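Local coordinates for protein L-lysine 6-monooxygenase (Pseudomonas syringae pv. tomato, PDB 5CQF) that probably hydroxylates the side-chain amino group of L-lysine or a related amino acid, using FAD and NADPH, in siderophore biosynthesis, at residues 74-82 with 410-418. Numbering follows the deposited sequence.
Sequences FRDLVTPRN and QSFSLMALR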
ATOM      1  N   PHE A  74       4.444 -17.903  -4.129  1.00 34.27           N
ATOM      2  CA  PHE A  74       5.366 -19.034  -4.173  1.00 34.73           C
ATOM      3  C   PHE A  74       5.199 -20.015  -3.042  1.00 34.01           C
ATOM      4  O   PHE A  74       5.682 -21.149  -3.124  1.00 34.14           O
ATOM      5  CB  PHE A  74       6.826 -18.584  -4.092  1.00 36.01           C
ATOM      6  CG  PHE A  74       7.341 -17.888  -5.321  1.00 36.94           C
ATOM      7  CD1 PHE A  74       6.827 -18.152  -6.576  1.00 39.31           C
ATOM      8  CD2 PHE A  74       8.371 -16.982  -5.207  1.00 38.05           C
ATOM      9  CE1 PHE A  74       7.320 -17.498  -7.695  1.00 40.98           C
ATOM     10  CE2 PHE A  74       8.893 -16.349  -6.316  1.00 40.57           C
ATOM     11  CZ  PHE A  74       8.357 -16.592  -7.566  1.00 41.71           C
ATOM     12  N   ARG A  75       4.537 -19.582  -1.985  1.00 34.18           N
ATOM     13  CA  ARG A  75       4.381 -20.387  -0.796  1.00 33.73           C
ATOM     14  C   ARG A  75       3.078 -21.173  -0.930  1.00 35.12           C
ATOM     15  O   ARG A  75       2.118 -20.974  -0.161  1.00 35.72           O
ATOM     16  CB  ARG A  75       4.445 -19.491   0.430  1.00 33.40           C
ATOM     17  CG  ARG A  75       5.801 -18.785   0.450  1.00 35.25           C
ATOM     18  CD  ARG A  75       6.101 -17.924   1.685  1.00 35.21           C
ATOM     19  NE  ARG A  75       5.857 -18.669   2.895  1.00 37.21           N
ATOM     20  CZ  ARG A  75       5.221 -18.196   3.969  1.00 37.29           C
ATOM     21  NH1 ARG A  75       4.755 -16.943   3.993  1.00 35.23           N
ATOM     22  NH2 ARG A  75       5.049 -19.008   5.013  1.00 36.62           N
ATOM     23  N   ASP A  76       3.103 -22.066  -1.926  1.00 34.52           N
ATOM     24  CA  ASP A  76       2.010 -22.929  -2.338  1.00 34.44           C
ATOM     25  C   ASP A  76       2.305 -24.346  -1.858  1.00 34.83           C
ATOM     26  O   ASP A  76       3.167 -24.520  -0.991  1.00 32.69           O
ATOM     27  CB  ASP A  76       1.810 -22.851  -3.874  1.00 34.44           C
ATOM     28  CG  ASP A  76       2.999 -23.383  -4.703  1.00 33.82           C
ATOM     29  OD1 ASP A  76       3.778 -24.219  -4.246  1.00 32.53           O
ATOM     30  OD2 ASP A  76       3.162 -22.939  -5.857  1.00 33.60           O
ATOM     31  N   LEU A  77       1.619 -25.360  -2.415  1.00 35.66           N
ATOM     32  CA  LEU A  77       1.747 -26.743  -1.922  1.00 36.33           C
ATOM     33  C   LEU A  77       2.968 -27.469  -2.393  1.00 35.15           C
ATOM     34  O   LEU A  77       3.201 -28.587  -1.917  1.00 35.62           O
ATOM     35  CB  LEU A  77       0.536 -27.603  -2.306  1.00 38.89           C
ATOM     36  CG  LEU A  77      -0.717 -27.341  -1.498  1.00 41.98           C
ATOM     37  CD1 LEU A  77      -1.887 -28.045  -2.150  1.00 44.18           C
ATOM     38  CD2 LEU A  77      -0.583 -27.761  -0.028  1.00 42.46           C
ATOM     39  N   VAL A  78       3.728 -26.900  -3.337  1.00 33.85           N
ATOM     40  CA  VAL A  78       4.895 -27.641  -3.907  1.00 33.61           C
ATOM     41  C   VAL A  78       6.160 -26.875  -4.127  1.00 32.07           C
ATOM     42  O   VAL A  78       7.234 -27.434  -3.994  1.00 32.45           O
ATOM     43  CB  VAL A  78       4.551 -28.320  -5.253  1.00 34.58           C
ATOM     44  CG1 VAL A  78       3.429 -29.300  -5.037  1.00 34.73           C
ATOM     45  CG2 VAL A  78       4.157 -27.304  -6.325  1.00 33.99           C
ATOM     46  N   THR A  79       6.025 -25.606  -4.482  1.00 32.05           N
ATOM     47  CA  THR A  79       7.127 -24.789  -4.974  1.00 32.05           C
ATOM     48  C   THR A  79       8.279 -24.673  -3.983  1.00 34.11           C
ATOM     49  O   THR A  79       9.418 -24.685  -4.407  1.00 35.49           O
ATOM     50  CB  THR A  79       6.601 -23.397  -5.373  1.00 31.64           C
ATOM     51  OG1 THR A  79       5.752 -23.508  -6.510  1.00 30.97           O
ATOM     52  CG2 THR A  79       7.727 -22.396  -5.653  1.00 32.02           C
ATOM     53  N   PRO A  80       8.007 -24.526  -2.656  1.00 35.05           N
ATOM     54  CA  PRO A  80       9.175 -24.347  -1.764  1.00 35.17           C
ATOM     55  C   PRO A  80      10.033 -25.578  -1.699  1.00 34.71           C
ATOM     56  O   PRO A  80      11.214 -25.482  -1.383  1.00 38.14           O
ATOM     57  CB  PRO A  80       8.558 -24.014  -0.386  1.00 34.99           C
ATOM     58  CG  PRO A  80       7.169 -23.599  -0.658  1.00 35.37           C
ATOM     59  CD  PRO A  80       6.741 -24.320  -1.935  1.00 34.64           C
ATOM     60  N   ARG A  81       9.432 -26.715  -2.016  1.00 34.57           N
ATOM     61  CA  ARG A  81      10.115 -28.012  -2.129  1.00 35.06           C
ATOM     62  C   ARG A  81      10.636 -28.240  -3.546  1.00 37.75           C
ATOM     63  O   ARG A  81      11.768 -28.689  -3.717  1.00 39.61           O
ATOM     64  CB  ARG A  81       9.143 -29.140  -1.791  1.00 34.80           C
ATOM     65  CG  ARG A  81       9.712 -30.523  -2.045  1.00 36.57           C
ATOM     66  CD  ARG A  81       8.753 -31.650  -1.688  1.00 37.34           C
ATOM     67  NE  ARG A  81       7.501 -31.538  -2.424  1.00 38.63           N
ATOM     68  CZ  ARG A  81       7.324 -31.858  -3.703  1.00 40.17           C
ATOM     69  NH1 ARG A  81       8.307 -32.383  -4.427  1.00 40.31           N
ATOM     70  NH2 ARG A  81       6.132 -31.669  -4.260  1.00 42.18           N
ATOM     71  N   ASN A  82       9.808 -27.940  -4.560  1.00 36.89           N
ATOM     72  CA  ASN A  82      10.190 -28.156  -5.972  1.00 38.24           C
ATOM     73  C   ASN A  82       9.457 -27.201  -6.931  1.00 35.28           C
ATOM     74  O   ASN A  82       8.331 -27.454  -7.294  1.00 35.64           O
ATOM     75  CB  ASN A  82       9.883 -29.609  -6.363  1.00 38.09           C
ATOM     76  CG  ASN A  82      10.035 -29.853  -7.837  1.00 39.59           C
ATOM     77  OD1 ASN A  82      10.816 -29.196  -8.507  1.00 40.50           O
ATOM     78  ND2 ASN A  82       9.290 -30.813  -8.349  1.00 40.83           N
ATOM     79  N   GLN A 410      -2.439 -24.083   8.903  1.00 51.10           N
ATOM     80  CA  GLN A 410      -2.690 -24.592   7.558  1.00 51.76           C
ATOM     81  C   GLN A 410      -1.807 -23.884   6.516  1.00 47.93           C
ATOM     82  O   GLN A 410      -2.271 -23.625   5.419  1.00 51.11           O
ATOM     83  CB  GLN A 410      -4.185 -24.503   7.192  1.00 56.12           C
ATOM     84  CG  GLN A 410      -5.098 -25.407   8.013  1.00 59.06           C
ATOM     85  CD  GLN A 410      -4.744 -26.887   7.878  1.00 62.90           C
ATOM     86  OE1 GLN A 410      -4.966 -27.509   6.831  1.00 65.27           O
ATOM     87  NE2 GLN A 410      -4.172 -27.454   8.941  1.00 61.50           N
ATOM     88  N   SER A 411      -0.539 -23.595   6.852  1.00 44.00           N
ATOM     89  CA  SER A 411       0.417 -22.959   5.925  1.00 41.55           C
ATOM     90  C   SER A 411       0.789 -23.922   4.797  1.00 39.33           C
ATOM     91  O   SER A 411       1.322 -25.007   5.016  1.00 34.12           O
ATOM     92  CB  SER A 411       1.691 -22.531   6.657  1.00 41.55           C
ATOM     93  OG  SER A 411       2.625 -21.927   5.774  1.00 41.17           O
ATOM     94  N   PHE A 412       0.498 -23.511   3.579  1.00 40.00           N
ATOM     95  CA  PHE A 412       0.734 -24.378   2.445  1.00 41.00           C
ATOM     96  C   PHE A 412       2.221 -24.622   2.269  1.00 40.14           C
ATOM     97  O   PHE A 412       2.637 -25.746   2.015  1.00 39.41           O
ATOM     98  CB  PHE A 412       0.157 -23.773   1.197  1.00 42.90           C
ATOM     99  CG  PHE A 412      -1.317 -23.925   1.076  1.00 47.10           C
ATOM    100  CD1 PHE A 412      -2.100 -24.341   2.141  1.00 46.80           C
ATOM    101  CD2 PHE A 412      -1.935 -23.631  -0.137  1.00 53.24           C
ATOM    102  CE1 PHE A 412      -3.459 -24.495   1.998  1.00 49.59           C
ATOM    103  CE2 PHE A 412      -3.306 -23.781  -0.289  1.00 55.19           C
ATOM    104  CZ  PHE A 412      -4.068 -24.212   0.788  1.00 53.40           C
ATOM    105  N   SER A 413       3.026 -23.587   2.429  1.00 38.26           N
ATOM    106  CA  SER A 413       4.448 -23.767   2.261  1.00 39.63           C
ATOM    107  C   SER A 413       5.044 -24.749   3.266  1.00 39.95           C
ATOM    108  O   SER A 413       5.914 -25.560   2.904  1.00 41.87           O
ATOM    109  CB  SER A 413       5.177 -22.431   2.309  1.00 41.25           C
ATOM    110  OG  SER A 413       4.836 -21.663   3.456  1.00 43.71           O
ATOM    111  N   LEU A 414       4.577 -24.715   4.513  1.00 38.92           N
ATOM    112  CA  LEU A 414       5.101 -25.622   5.530  1.00 37.02           C
ATOM    113  C   LEU A 414       4.793 -27.062   5.150  1.00 37.27           C
ATOM    114  O   LEU A 414       5.648 -27.927   5.302  1.00 35.11           O
ATOM    115  CB  LEU A 414       4.519 -25.301   6.914  1.00 36.99           C
ATOM    116  CG  LEU A 414       4.987 -23.948   7.475  1.00 38.17           C
ATOM    117  CD1 LEU A 414       4.402 -23.698   8.877  1.00 38.79           C
ATOM    118  CD2 LEU A 414       6.509 -23.794   7.499  1.00 37.18           C
HETATM  119  N   MSE A 415       3.587 -27.285   4.618  1.00 38.15           N
HETATM  120  CA  MSE A 415       3.168 -28.594   4.161  1.00 39.71           C
HETATM  121  C   MSE A 415       4.049 -29.094   3.085  1.00 37.37           C
HETATM  122  O   MSE A 415       4.372 -30.280   3.050  1.00 35.03           O
HETATM  123  CB  MSE A 415       1.754 -28.593   3.628  1.00 43.67           C
HETATM  124  CG  MSE A 415       0.846 -28.653   4.829  1.00 47.44           C
HETATM  125 SE   MSE A 415      -0.845 -27.874   4.266  1.00 65.55          SE
HETATM  126  CE  MSE A 415      -1.488 -27.996   6.140  1.00 61.54           C
ATOM    127  N   ALA A 416       4.458 -28.199   2.199  1.00 36.89           N
ATOM    128  CA  ALA A 416       5.329 -28.596   1.090  1.00 36.98           C
ATOM    129  C   ALA A 416       6.629 -29.110   1.609  1.00 36.62           C
ATOM    130  O   ALA A 416       7.122 -30.092   1.127  1.00 37.33           O
ATOM    131  CB  ALA A 416       5.581 -27.446   0.169  1.00 37.28           C
ATOM    132  N   LEU A 417       7.182 -28.432   2.602  1.00 38.92           N
ATOM    133  CA  LEU A 417       8.508 -28.776   3.155  1.00 39.10           C
ATOM    134  C   LEU A 417       8.472 -30.052   3.976  1.00 39.35           C
ATOM    135  O   LEU A 417       9.353 -30.903   3.847  1.00 38.49           O
ATOM    136  CB  LEU A 417       9.062 -27.609   3.977  1.00 38.62           C
ATOM    137  CG  LEU A 417       9.356 -26.362   3.087  1.00 37.63           C
ATOM    138  CD1 LEU A 417       9.702 -25.136   3.898  1.00 37.13           C
ATOM    139  CD2 LEU A 417      10.502 -26.651   2.140  1.00 37.63           C
ATOM    140  N   ARG A 418       7.431 -30.185   4.779  1.00 38.15           N
ATOM    141  CA  ARG A 418       7.203 -31.395   5.520  1.00 38.72           C
ATOM    142  C   ARG A 418       7.048 -32.576   4.595  1.00 39.07           C
ATOM    143  O   ARG A 418       7.625 -33.628   4.852  1.00 41.06           O
ATOM    144  CB  ARG A 418       5.950 -31.301   6.400  1.00 39.55           C
ATOM    145  CG  ARG A 418       6.082 -30.373   7.590  1.00 40.94           C
ATOM    146  CD  ARG A 418       5.104 -30.735   8.686  1.00 41.75           C
ATOM    147  NE  ARG A 418       3.708 -30.652   8.261  1.00 40.66           N
ATOM    148  CZ  ARG A 418       2.970 -29.550   8.312  1.00 42.63           C
ATOM    149  NH1 ARG A 418       3.481 -28.406   8.716  1.00 45.65           N
ATOM    150  NH2 ARG A 418       1.712 -29.573   7.926  1.00 45.61           N
TER
HETATM  151  O   HOH W   1       7.020 -21.155   5.026  1.00 31.72           O
HETATM  152  O   HOH W   2       2.247 -20.738   2.543  1.00 36.63           O
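L77 CD2 lies over one face of the F412 ring, 4.1 Å from F412 CG and offset toward the rim; W114 of helix 111-125 meets the same ring with the planes nearly perpendicular. A416 O lies at the edge of the R81 guanidinium, close to its plane, with R81 CD 3.6 Å from A416 O; V78 O is over one face, while R81 NH2 forms a salt bridge with D34 on helix 23-37. Water 2 sits above one face of the R75 guanidinium, and S413 OG and S411 OG approach that group obliquely. In this two-dinucleotide-domain flavoprotein fold, an irregular loop, 74-82, is laid along the first two turns of the C-terminal helix 412-428; S411 is the N-cap of that helix. Selenomethionine M415 of the same helix packs on P23 and A27, near what is probably the FAD-binding Rossmann turn.

R75, the centre of an inverse gamma turn, gives S413 OG a weak, bent bond from NE (3.2 Å, 127°). NH1 of the same group bonds N251, and F100 of a second subunit packs on the side chain. With chi1 of S413 at 52°, OG stands between its own backbone N and carbonyl carbon and is hydrogen-bonded to water 1 at 2.7 Å; this water also accepts from R75 NH2.

D76 fixes the turn of the loop: OD1 accepts from V78 N, above the carboxylate plane, and from T79 N on its syn lone pair, an Asx turn extended to an Asx motif; OD2 accepts from T79 OG1 and from F89 N. P80 then packs on S413 and A416, and its CB meets L417 CD2 at 4.1 Å. Beside it A416 CB touches L77 O at 3.4 Å. At the helix start, water 2 donates to R75 O (2.7 Å) and accepts from S413 N (3.0 Å).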